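Local coordinates for attaching and effacing protein, pathogenesis factor (Escherichia coli, PDB 4E9L), which is an intimin/invasin-family adhesin, of which this piece forms a run of immunoglobulin-like domains that probably helps Escherichia coli attach to host surfaces, at residues A189-S193 with D220-I226; V214-A218 with D253-V257; L229-S234 with R270-F275; G242-S246 with A258-G263. The contacts are given in a common frame with arbitrary orientation. Residues are numbered along the deposited sequence.

All four contacts lie in, or at the entrance to, the middle of the three modelled immunoglobulin-like domains, a two-sheet sandwich. Interactions 2 and 4 lie in one sheet, about 17 Å apart between centres, and share strand 255-261; interaction 3 joins two strands of the facing sheet, its centre about 11 and 12 Å from theirs. Interaction 1 sits at the end next to the preceding domain, its centre about 13 Å from that of interaction 2 and 27 Å from that of interaction 4. Along the chain interaction 2 crosses 1, 3 and 4, while 4 falls within the span of 3. The set spans an interdomain junction and both sheets, consistent with an extended modular adhesin.

Interaction 1 (A189-S193 with D220-I226); sequences ADALS and DAHGNAI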
loop_
_atom_site.group_PDB
_atom_site.type_symbol
_atom_site.label_atom_id
_atom_site.label_comp_id
_atom_site.label_asym_id
_atom_site.label_seq_id
_atom_site.Cartn_x
_atom_site.Cartn_y
_atom_site.Cartn_z
ATOM N N ALA A 189 -14.936 10.061 -12.040
ATOM C CA ALA A 189 -14.329 8.981 -12.822
ATOM C C ALA A 189 -15.414 7.918 -13.159
ATOM O O ALA A 189 -16.455 7.846 -12.498
ATOM C CB ALA A 189 -13.200 8.344 -12.016
ATOM N N ASP A 190 -15.186 7.123 -14.201
ATOM C CA ASP A 190 -16.117 6.062 -14.564
ATOM C C ASP A 190 -15.941 4.847 -13.598
ATOM O O ASP A 190 -15.247 4.965 -12.568
ATOM C CB ASP A 190 -15.906 5.678 -16.049
ATOM C CG ASP A 190 -17.154 5.190 -16.775
ATOM O OD1 ASP A 190 -18.066 4.637 -16.106
ATOM O OD2 ASP A 190 -17.186 5.284 -18.011
ATOM N N ALA A 191 -16.570 3.706 -13.907
ATOM C CA ALA A 191 -16.468 2.507 -13.061
ATOM C C ALA A 191 -15.010 2.074 -12.858
ATOM O O ALA A 191 -14.163 2.280 -13.735
ATOM C CB ALA A 191 -17.266 1.354 -13.664
ATOM N N LEU A 192 -14.730 1.459 -11.699
ATOM C CA LEU A 192 -13.391 0.974 -11.416
ATOM C C LEU A 192 -12.964 -0.030 -12.498
ATOM O O LEU A 192 -13.712 -0.958 -12.820
ATOM C CB LEU A 192 -13.349 0.346 -10.010
ATOM C CG LEU A 192 -11.943 -0.030 -9.490
ATOM C CD1 LEU A 192 -11.893 -0.000 -7.970
ATOM C CD2 LEU A 192 -11.512 -1.385 -9.999
ATOM N N SER A 193 -11.788 0.199 -13.080
ATOM C CA SER A 193 -11.168 -0.677 -14.070
ATOM C C SER A 193 -10.100 -1.528 -13.385
ATOM O O SER A 193 -9.073 -0.974 -12.970
ATOM C CB SER A 193 -10.515 0.146 -15.183
ATOM O OG SER A 193 -9.673 -0.634 -16.026
ATOM N N ASP A 220 -10.177 4.323 -13.172
ATOM C CA ASP A 220 -11.165 3.982 -14.196
ATOM C C ASP A 220 -10.404 3.622 -15.518
ATOM O O ASP A 220 -9.168 3.689 -15.553
ATOM C CB ASP A 220 -12.204 5.128 -14.371
ATOM C CG ASP A 220 -11.750 6.374 -15.125
ATOM O OD1 ASP A 220 -10.587 6.398 -15.614
ATOM O OD2 ASP A 220 -12.574 7.315 -15.272
ATOM N N ALA A 221 -11.121 3.247 -16.584
ATOM C CA ALA A 221 -10.513 2.854 -17.871
ATOM C C ALA A 221 -9.616 3.932 -18.523
ATOM O O ALA A 221 -8.695 3.584 -19.264
ATOM C CB ALA A 221 -11.594 2.402 -18.848
ATOM N N HIS A 222 -9.876 5.229 -18.234
ATOM C CA HIS A 222 -9.105 6.349 -18.782
ATOM C C HIS A 222 -7.912 6.711 -17.905
ATOM O O HIS A 222 -7.149 7.618 -18.235
ATOM C CB HIS A 222 -10.017 7.592 -18.953
ATOM C CG HIS A 222 -11.316 7.278 -19.621
ATOM N ND1 HIS A 222 -12.498 7.236 -18.907
ATOM C CD2 HIS A 222 -11.562 6.897 -20.895
ATOM C CE1 HIS A 222 -13.432 6.888 -19.780
ATOM N NE2 HIS A 222 -12.920 6.687 -20.991
ATOM N N GLY A 223 -7.775 6.033 -16.781
ATOM C CA GLY A 223 -6.699 6.332 -15.848
ATOM C C GLY A 223 -7.045 7.412 -14.840
ATOM O O GLY A 223 -6.147 7.910 -14.166
ATOM N N ASN A 224 -8.343 7.772 -14.681
ATOM C CA ASN A 224 -8.696 8.749 -13.632
ATOM C C ASN A 224 -8.654 8.052 -12.282
ATOM O O ASN A 224 -9.193 6.954 -12.149
ATOM C CB ASN A 224 -10.092 9.344 -13.843
ATOM C CG ASN A 224 -10.210 10.148 -15.108
ATOM O OD1 ASN A 224 -9.493 11.146 -15.320
ATOM N ND2 ASN A 224 -11.128 9.745 -15.965
ATOM N N ALA A 225 -8.076 8.709 -11.281
ATOM C CA ALA A 225 -8.019 8.226 -9.902
ATOM C C ALA A 225 -9.449 8.204 -9.322
ATOM O O ALA A 225 -10.247 9.112 -9.593
ATOM C CB ALA A 225 -7.131 9.150 -9.079
ATOM N N ILE A 226 -9.809 7.126 -8.619
ATOM C CA ILE A 226 -11.140 6.986 -8.040
ATOM C C ILE A 226 -11.069 7.173 -6.519
ATOM O O ILE A 226 -10.442 6.359 -5.822
ATOM C CB ILE A 226 -11.810 5.648 -8.417
ATOM C CG1 ILE A 226 -11.908 5.478 -9.955
ATOM C CG2 ILE A 226 -13.204 5.560 -7.760
ATOM C CD1 ILE A 226 -12.315 4.103 -10.367
HETATM O O HOH W 1 -13.937 2.687 -16.343
#
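This is a loop-to-loop contact at the junction between two consecutive immunoglobulin-like domains, where the linker 189-193 runs beside the loop 220-226. Asp220, largely buried, organises it. Its OD2 accepts a hydrogen bond from the backbone Asp190 N at 2.8 Å and a second from Asn224 ND2 at 2.9 Å, while its OD1 takes Asn224 N at 2.8 Å. One carboxylate therefore holds both its own turn and the linker. The turn is a type I beta turn from Asp220 to Gly223, closed by Gly223 N to Asp220 O at 3.0 Å; Gly223 has a phi of 88°, at which a CB would press on the preceding carbonyl. A water extends the polar link, donating to Ala191 O (2.6 Å) and accepting from Ala221 N (2.9 Å). Beside these polar bonds Ile226 supplies the apolar filling: its CG1 lies 3.8 Å from Ala189 CB, a side chain small enough to fit there, and its CD1 3.9 Å from Leu192 CB. Asn224 also bonds to Thr162 and Ala164 of the preceding domain. The linker leads from strand 183-187 of that domain into strand 198-201, and the loop containing 220-226 connects strands 211-217 and 231-236.

Interaction 2 (V214-A218 with D253-V257); sequences VTLVA and DGSYV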
loop_
_atom_site.group_PDB
_atom_site.type_symbol
_atom_site.label_atom_id
_atom_site.label_comp_id
_atom_site.label_asym_id
_atom_site.label_seq_id
_atom_site.Cartn_x
_atom_site.Cartn_y
_atom_site.Cartn_z
ATOM N N VAL A 214 0.028 -2.642 2.281
ATOM C CA VAL A 214 -0.564 -2.943 0.974
ATOM C C VAL A 214 -1.022 -1.597 0.430
ATOM O O VAL A 214 -1.691 -0.863 1.159
ATOM C CB VAL A 214 -1.764 -3.912 1.099
ATOM C CG1 VAL A 214 -2.354 -4.240 -0.278
ATOM C CG2 VAL A 214 -1.357 -5.176 1.806
ATOM N N THR A 215 -0.687 -1.273 -0.829
ATOM C CA THR A 215 -1.153 -0.027 -1.460
ATOM C C THR A 215 -2.015 -0.392 -2.692
ATOM O O THR A 215 -1.600 -1.214 -3.526
ATOM C CB THR A 215 0.045 0.878 -1.885
ATOM O OG1 THR A 215 0.854 1.201 -0.755
ATOM C CG2 THR A 215 -0.406 2.196 -2.513
ATOM N N LEU A 216 -3.203 0.220 -2.798
ATOM C CA LEU A 216 -4.066 0.087 -3.967
ATOM C C LEU A 216 -4.097 1.458 -4.670
ATOM O O LEU A 216 -4.319 2.473 -4.016
ATOM C CB LEU A 216 -5.512 -0.314 -3.584
ATOM C CG LEU A 216 -6.547 -0.255 -4.753
ATOM C CD1 LEU A 216 -6.321 -1.410 -5.781
ATOM C CD2 LEU A 216 -7.972 -0.320 -4.222
ATOM N N VAL A 217 -3.895 1.488 -5.988
ATOM C CA VAL A 217 -4.075 2.719 -6.746
ATOM C C VAL A 217 -5.289 2.371 -7.641
ATOM O O VAL A 217 -5.218 1.468 -8.476
ATOM C CB VAL A 217 -2.810 3.229 -7.498
ATOM C CG1 VAL A 217 -3.153 4.448 -8.342
ATOM C CG2 VAL A 217 -1.712 3.608 -6.501
ATOM N N ALA A 218 -6.427 2.966 -7.336
ATOM C CA ALA A 218 -7.673 2.625 -8.021
ATOM C C ALA A 218 -7.922 3.615 -9.136
ATOM O O ALA A 218 -7.857 4.831 -8.917
ATOM C CB ALA A 218 -8.834 2.652 -7.036
ATOM N N ASP A 253 -5.903 11.138 -4.247
ATOM C CA ASP A 253 -5.631 10.790 -5.649
ATOM C C ASP A 253 -5.784 9.284 -5.938
ATOM O O ASP A 253 -4.948 8.680 -6.630
ATOM C CB ASP A 253 -4.272 11.364 -6.138
ATOM C CG ASP A 253 -4.151 12.887 -6.128
ATOM O OD1 ASP A 253 -5.205 13.576 -6.210
ATOM O OD2 ASP A 253 -3.007 13.390 -6.079
ATOM N N GLY A 254 -6.847 8.699 -5.377
ATOM C CA GLY A 254 -7.205 7.293 -5.568
ATOM C C GLY A 254 -6.223 6.272 -5.027
ATOM O O GLY A 254 -6.186 5.134 -5.497
ATOM N N SER A 255 -5.423 6.672 -4.037
ATOM C CA SER A 255 -4.454 5.804 -3.380
ATOM C C SER A 255 -5.055 5.363 -2.045
ATOM O O SER A 255 -5.604 6.190 -1.324
ATOM C CB SER A 255 -3.147 6.562 -3.155
ATOM O OG SER A 255 -2.217 5.727 -2.490
ATOM N N TYR A 256 -4.972 4.068 -1.714
ATOM C CA TYR A 256 -5.517 3.547 -0.438
ATOM C C TYR A 256 -4.487 2.625 0.159
ATOM O O TYR A 256 -3.838 1.883 -0.576
ATOM C CB TYR A 256 -6.822 2.743 -0.652
ATOM C CG TYR A 256 -7.903 3.517 -1.363
ATOM C CD1 TYR A 256 -8.974 4.057 -0.661
ATOM C CD2 TYR A 256 -7.870 3.691 -2.748
ATOM C CE1 TYR A 256 -9.987 4.753 -1.316
ATOM C CE2 TYR A 256 -8.872 4.396 -3.412
ATOM C CZ TYR A 256 -9.927 4.927 -2.689
ATOM O OH TYR A 256 -10.908 5.635 -3.319
ATOM N N VAL A 257 -4.333 2.647 1.480
ATOM C CA VAL A 257 -3.356 1.745 2.111
ATOM C C VAL A 257 -3.992 0.911 3.208
ATOM O O VAL A 257 -4.949 1.356 3.844
ATOM C CB VAL A 257 -2.076 2.467 2.626
ATOM C CG1 VAL A 257 -1.327 3.177 1.479
ATOM C CG2 VAL A 257 -2.407 3.442 3.772
#
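Tyr256, Leu216 and Val257 give up the most surface in this antiparallel strand pair, which lies in the middle of one sheet of an immunoglobulin-like sandwich. Leu216 and Tyr256 form a hydrogen-bonded pair, with Leu216 N to Tyr256 O at 2.8 Å and Tyr256 N to Leu216 O at 2.9 Å. Both side chains turn to the sandwich interior, where Leu216 CD2 meets Tyr256 CD2 at 4.3 Å and Leu231 of the other sheet packs on both. Tyrosine suits the spot because its ring fills the interior while its hydroxyl can reach polar groups at the sheet's end, bonding to the backbone of Ile226 and Leu229. Val257, a beta-branched residue at home in a strand, points to the opposite face and forms a non-hydrogen-bonded pair with Thr215, its CG1 3.7 Å from Thr215 OG1. Toward the loop end, glycine suits position 254, since an ideally placed CB would clash with Ala218 O; there Ala218 N bonds to Gly254 O at 2.9 Å.

Interaction 3 (L229-S234 with R270-F275); sequences LSLSAS and RVMPLF
Segments 229-234 and 270-275 run antiparallel as neighbouring strands at an edge of one sheet of an immunoglobulin-like sandwich, axes 4.2 Å apart at closest, directions 145° apart. The backbone is extended (phi/psi -140/-166° at Ser232, -154/154° at Ala233, -65/147° at Pro273), and four hydrogen bonds set the register. Ser232 pairs with Leu274 (Ser232 N to Leu274 O 3.0 Å, Leu274 N to Ser232 O 2.8 Å), and Ser234 with Met272 (Ser234 N to Met272 O 2.8 Å, Met272 N to Ser234 O 2.9 Å). Between them Ala233 and Pro273 make a non-hydrogen-bonded pair, CA to CA 4.2 Å; proline fits, no N-H being needed toward this partner. Leu229 (mt rotamer) lays CD2 over the ring face of Phe275 (chi1 t, chi2 61°), 3.8 Å from the centroid and 21° off its normal, a CH-pi contact. On the face of Ser232 and Ser234, Leu274 (mt) brings CD1 to 4.0 Å from Ser234 CB; small serines leave room. The other face carries Leu231, Ala233, Pro273 and Phe275; Leu231 and Pro273 pack on Trp248 and Ala233 on Val245 of strand 244-252 in the opposing sheet. Strand 278-290 lies on the other side of 267-275, leaving 231-236 outermost.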
loop_
_atom_site.group_PDB
_atom_site.type_symbol
_atom_site.label_atom_id
_atom_site.label_comp_id
_atom_site.label_asym_id
_atom_site.label_seq_id
_atom_site.Cartn_x
_atom_site.Cartn_y
_atom_site.Cartn_z
ATOM N N LEU A 229 -13.692 5.298 -2.207
ATOM C CA LEU A 229 -14.089 3.890 -2.271
ATOM C C LEU A 229 -14.150 3.217 -0.908
ATOM O O LEU A 229 -13.332 3.521 -0.044
ATOM C CB LEU A 229 -13.144 3.086 -3.179
ATOM C CG LEU A 229 -13.207 3.415 -4.681
ATOM C CD1 LEU A 229 -12.156 2.669 -5.433
ATOM C CD2 LEU A 229 -14.560 3.088 -5.279
ATOM N N SER A 230 -15.093 2.269 -0.742
ATOM C CA SER A 230 -15.201 1.424 0.449
ATOM C C SER A 230 -14.657 0.070 0.016
ATOM O O SER A 230 -15.153 -0.524 -0.948
ATOM C CB SER A 230 -16.647 1.321 0.929
ATOM O OG SER A 230 -16.959 2.522 1.616
ATOM N N LEU A 231 -13.566 -0.358 0.650
ATOM C CA LEU A 231 -12.861 -1.566 0.246
ATOM C C LEU A 231 -12.777 -2.630 1.301
ATOM O O LEU A 231 -12.922 -2.366 2.498
ATOM C CB LEU A 231 -11.395 -1.195 -0.129
ATOM C CG LEU A 231 -11.146 -0.083 -1.159
ATOM C CD1 LEU A 231 -9.728 0.413 -1.058
ATOM C CD2 LEU A 231 -11.428 -0.571 -2.607
ATOM N N SER A 232 -12.485 -3.843 0.824
ATOM C CA SER A 232 -12.198 -5.016 1.636
ATOM C C SER A 232 -11.047 -5.757 0.945
ATOM O O SER A 232 -10.390 -5.182 0.062
ATOM C CB SER A 232 -13.429 -5.907 1.774
ATOM O OG SER A 232 -13.134 -6.926 2.714
ATOM N N ALA A 233 -10.778 -7.004 1.324
ATOM C CA ALA A 233 -9.700 -7.761 0.700
ATOM C C ALA A 233 -9.941 -9.233 0.784
ATOM O O ALA A 233 -10.610 -9.730 1.701
ATOM C CB ALA A 233 -8.345 -7.412 1.337
ATOM N N SER A 234 -9.354 -9.940 -0.164
ATOM C CA SER A 234 -9.373 -11.392 -0.228
ATOM C C SER A 234 -7.902 -11.853 -0.093
ATOM O O SER A 234 -7.017 -11.310 -0.774
ATOM C CB SER A 234 -9.942 -11.841 -1.574
ATOM O OG SER A 234 -9.868 -13.250 -1.678
ATOM N N ARG A 270 -1.330 -14.304 -1.326
ATOM C CA ARG A 270 -1.768 -13.357 -2.355
ATOM C C ARG A 270 -2.859 -12.481 -1.771
ATOM O O ARG A 270 -3.724 -12.987 -1.049
ATOM C CB ARG A 270 -2.283 -14.080 -3.616
ATOM C CG ARG A 270 -1.179 -14.775 -4.404
ATOM C CD ARG A 270 -1.699 -15.601 -5.575
ATOM N NE ARG A 270 -2.575 -16.704 -5.164
ATOM C CZ ARG A 270 -2.155 -17.877 -4.700
ATOM N NH1 ARG A 270 -0.856 -18.117 -4.553
ATOM N NH2 ARG A 270 -3.030 -18.814 -4.365
ATOM N N VAL A 271 -2.801 -11.165 -2.058
ATOM C CA VAL A 271 -3.768 -10.199 -1.578
ATOM C C VAL A 271 -4.448 -9.515 -2.742
ATOM O O VAL A 271 -3.788 -8.908 -3.590
ATOM C CB VAL A 271 -3.208 -9.191 -0.518
ATOM C CG1 VAL A 271 -1.948 -8.486 -0.991
ATOM C CG2 VAL A 271 -4.275 -8.173 -0.071
ATOM N N MET A 272 -5.766 -9.607 -2.768
ATOM C CA MET A 272 -6.584 -8.955 -3.776
ATOM C C MET A 272 -7.525 -7.958 -3.073
ATOM O O MET A 272 -8.444 -8.396 -2.378
ATOM C CB MET A 272 -7.364 -9.994 -4.611
ATOM C CG MET A 272 -8.338 -9.381 -5.641
ATOM S SD MET A 272 -7.531 -8.206 -6.763
ATOM C CE MET A 272 -6.758 -9.392 -7.918
ATOM N N PRO A 273 -7.320 -6.625 -3.215
ATOM C CA PRO A 273 -8.303 -5.683 -2.657
ATOM C C PRO A 273 -9.604 -5.881 -3.423
ATOM O O PRO A 273 -9.594 -6.276 -4.607
ATOM C CB PRO A 273 -7.727 -4.293 -2.977
ATOM C CG PRO A 273 -6.341 -4.535 -3.431
ATOM C CD PRO A 273 -6.309 -5.914 -4.019
ATOM N N LEU A 274 -10.719 -5.694 -2.711
ATOM C CA LEU A 274 -12.042 -5.896 -3.275
ATOM C C LEU A 274 -12.876 -4.631 -3.213
ATOM O O LEU A 274 -12.882 -3.935 -2.192
ATOM C CB LEU A 274 -12.798 -7.012 -2.522
ATOM C CG LEU A 274 -12.195 -8.417 -2.456
ATOM C CD1 LEU A 274 -12.937 -9.265 -1.435
ATOM C CD2 LEU A 274 -12.221 -9.115 -3.805
ATOM N N PHE A 275 -13.587 -4.350 -4.305
ATOM C CA PHE A 275 -14.536 -3.256 -4.373
ATOM C C PHE A 275 -15.880 -3.894 -4.736
ATOM O O PHE A 275 -15.964 -4.584 -5.750
ATOM C CB PHE A 275 -14.141 -2.135 -5.367
ATOM C CG PHE A 275 -15.254 -1.109 -5.443
ATOM C CD1 PHE A 275 -15.651 -0.399 -4.305
ATOM C CD2 PHE A 275 -15.976 -0.928 -6.618
ATOM C CE1 PHE A 275 -16.745 0.474 -4.345
ATOM C CE2 PHE A 275 -17.048 -0.029 -6.664
ATOM C CZ PHE A 275 -17.426 0.663 -5.528
#

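Interaction 4 (G242-S246 with A258-G263); sequences GATVS and ATLTTG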
loop_
_atom_site.group_PDB
_atom_site.type_symbol
_atom_site.label_atom_id
_atom_site.label_comp_id
_atom_site.label_asym_id
_atom_site.label_seq_id
_atom_site.Cartn_x
_atom_site.Cartn_y
_atom_site.Cartn_z
ATOM N N GLY A 242 -4.875 -17.612 8.913
ATOM C CA GLY A 242 -4.338 -16.901 10.067
ATOM C C GLY A 242 -3.847 -15.497 9.721
ATOM O O GLY A 242 -3.507 -14.727 10.615
ATOM N N ALA A 243 -3.839 -15.141 8.430
ATOM C CA ALA A 243 -3.408 -13.800 7.997
ATOM C C ALA A 243 -4.602 -12.864 7.935
ATOM O O ALA A 243 -5.729 -13.319 7.713
ATOM C CB ALA A 243 -2.719 -13.880 6.637
ATOM N N THR A 244 -4.385 -11.548 8.140
ATOM C CA THR A 244 -5.502 -10.598 8.123
ATOM C C THR A 244 -5.111 -9.326 7.381
ATOM O O THR A 244 -3.935 -9.071 7.126
ATOM C CB THR A 244 -5.921 -10.188 9.583
ATOM O OG1 THR A 244 -4.832 -9.522 10.234
ATOM C CG2 THR A 244 -6.390 -11.346 10.438
ATOM N N VAL A 245 -6.115 -8.553 7.008
ATOM C CA VAL A 245 -5.946 -7.222 6.438
ATOM C C VAL A 245 -6.775 -6.278 7.339
ATOM O O VAL A 245 -7.865 -6.633 7.800
ATOM C CB VAL A 245 -6.349 -7.128 4.929
ATOM C CG1 VAL A 245 -6.092 -5.718 4.373
ATOM C CG2 VAL A 245 -5.589 -8.167 4.094
ATOM N N SER A 246 -6.239 -5.084 7.599
ATOM C CA SER A 246 -6.874 -4.026 8.393
ATOM C C SER A 246 -7.877 -3.224 7.555
ATOM O O SER A 246 -8.081 -3.491 6.365
ATOM C CB SER A 246 -5.786 -3.077 8.915
ATOM O OG SER A 246 -5.265 -2.240 7.875
ATOM N N ALA A 258 -3.433 -0.283 3.471
ATOM C CA ALA A 258 -3.918 -1.141 4.562
ATOM C C ALA A 258 -2.746 -1.914 5.097
ATOM O O ALA A 258 -1.723 -2.047 4.413
ATOM C CB ALA A 258 -5.006 -2.105 4.056
ATOM N N THR A 259 -2.891 -2.431 6.318
ATOM C CA THR A 259 -1.900 -3.294 6.960
ATOM C C THR A 259 -2.277 -4.755 6.778
ATOM O O THR A 259 -3.366 -5.178 7.165
ATOM C CB THR A 259 -1.732 -2.963 8.445
ATOM O OG1 THR A 259 -1.431 -1.577 8.563
ATOM C CG2 THR A 259 -0.610 -3.810 9.105
ATOM N N LEU A 260 -1.348 -5.528 6.241
ATOM C CA LEU A 260 -1.530 -6.962 6.061
ATOM C C LEU A 260 -0.688 -7.589 7.168
ATOM O O LEU A 260 0.523 -7.349 7.210
ATOM C CB LEU A 260 -1.002 -7.388 4.660
ATOM C CG LEU A 260 -1.216 -8.851 4.210
ATOM C CD1 LEU A 260 -0.922 -8.994 2.725
ATOM C CD2 LEU A 260 -0.257 -9.788 4.918
ATOM N N THR A 261 -1.321 -8.354 8.075
ATOM C CA THR A 261 -0.589 -9.024 9.154
ATOM C C THR A 261 -0.547 -10.515 8.832
ATOM O O THR A 261 -1.591 -11.117 8.591
ATOM C CB THR A 261 -1.232 -8.782 10.546
ATOM O OG1 THR A 261 -1.508 -7.393 10.742
ATOM C CG2 THR A 261 -0.344 -9.300 11.697
ATOM N N THR A 262 0.639 -11.111 8.838
ATOM C CA THR A 262 0.750 -12.563 8.592
ATOM C C THR A 262 0.529 -13.295 9.919
ATOM O O THR A 262 0.686 -12.695 10.978
ATOM C CB THR A 262 2.145 -12.918 8.036
ATOM O OG1 THR A 262 3.100 -12.656 9.052
ATOM C CG2 THR A 262 2.493 -12.137 6.764
ATOM N N GLY A 263 0.207 -14.588 9.850
ATOM C CA GLY A 263 0.079 -15.425 11.042
ATOM C C GLY A 263 1.297 -16.333 11.156
ATOM O O GLY A 263 2.341 -16.024 10.577
#
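The shortest hydrogen bond here runs from Thr259 N to Ser246 OG at 2.8 Å, with Ser246 N to Thr259 O returning at 2.9 Å. Serine suits this place because its hydroxyl takes the role that a backbone carbonyl would play in a regular hydrogen-bonded pair. Farther along, Thr244 and Thr261 form a true antiparallel hydrogen-bonded pair: Thr244 N to Thr261 O and Thr261 N to Thr244 O, both 2.9 Å. Their side chains lie on the outer face, with Thr244 OG1 3.7 Å from Thr261 CB, and threonine fits an exposed strand because it is beta-branched yet polar. Val245 and Leu260, the non-hydrogen-bonded pair between, turn to the interior; Val245 CG1 lies 3.8 Å from Ala258 CB, and Val245 CG2 4.4 Å from Leu260 CG. At the open end the chains close up to 3.7 Å between Gly242 O and Gly263 CA. A CB on Gly263 would clash with that oxygen, and the phi of 97° at Gly242 also calls for glycine. The segments belong to the beta hairpin of strands 244-252 and 255-261. Strand 211-217 flanks 255-261 on its other side, and Leu260 and Val245 pack against strands 267-275 and 231-236, respectively, of the facing sheet.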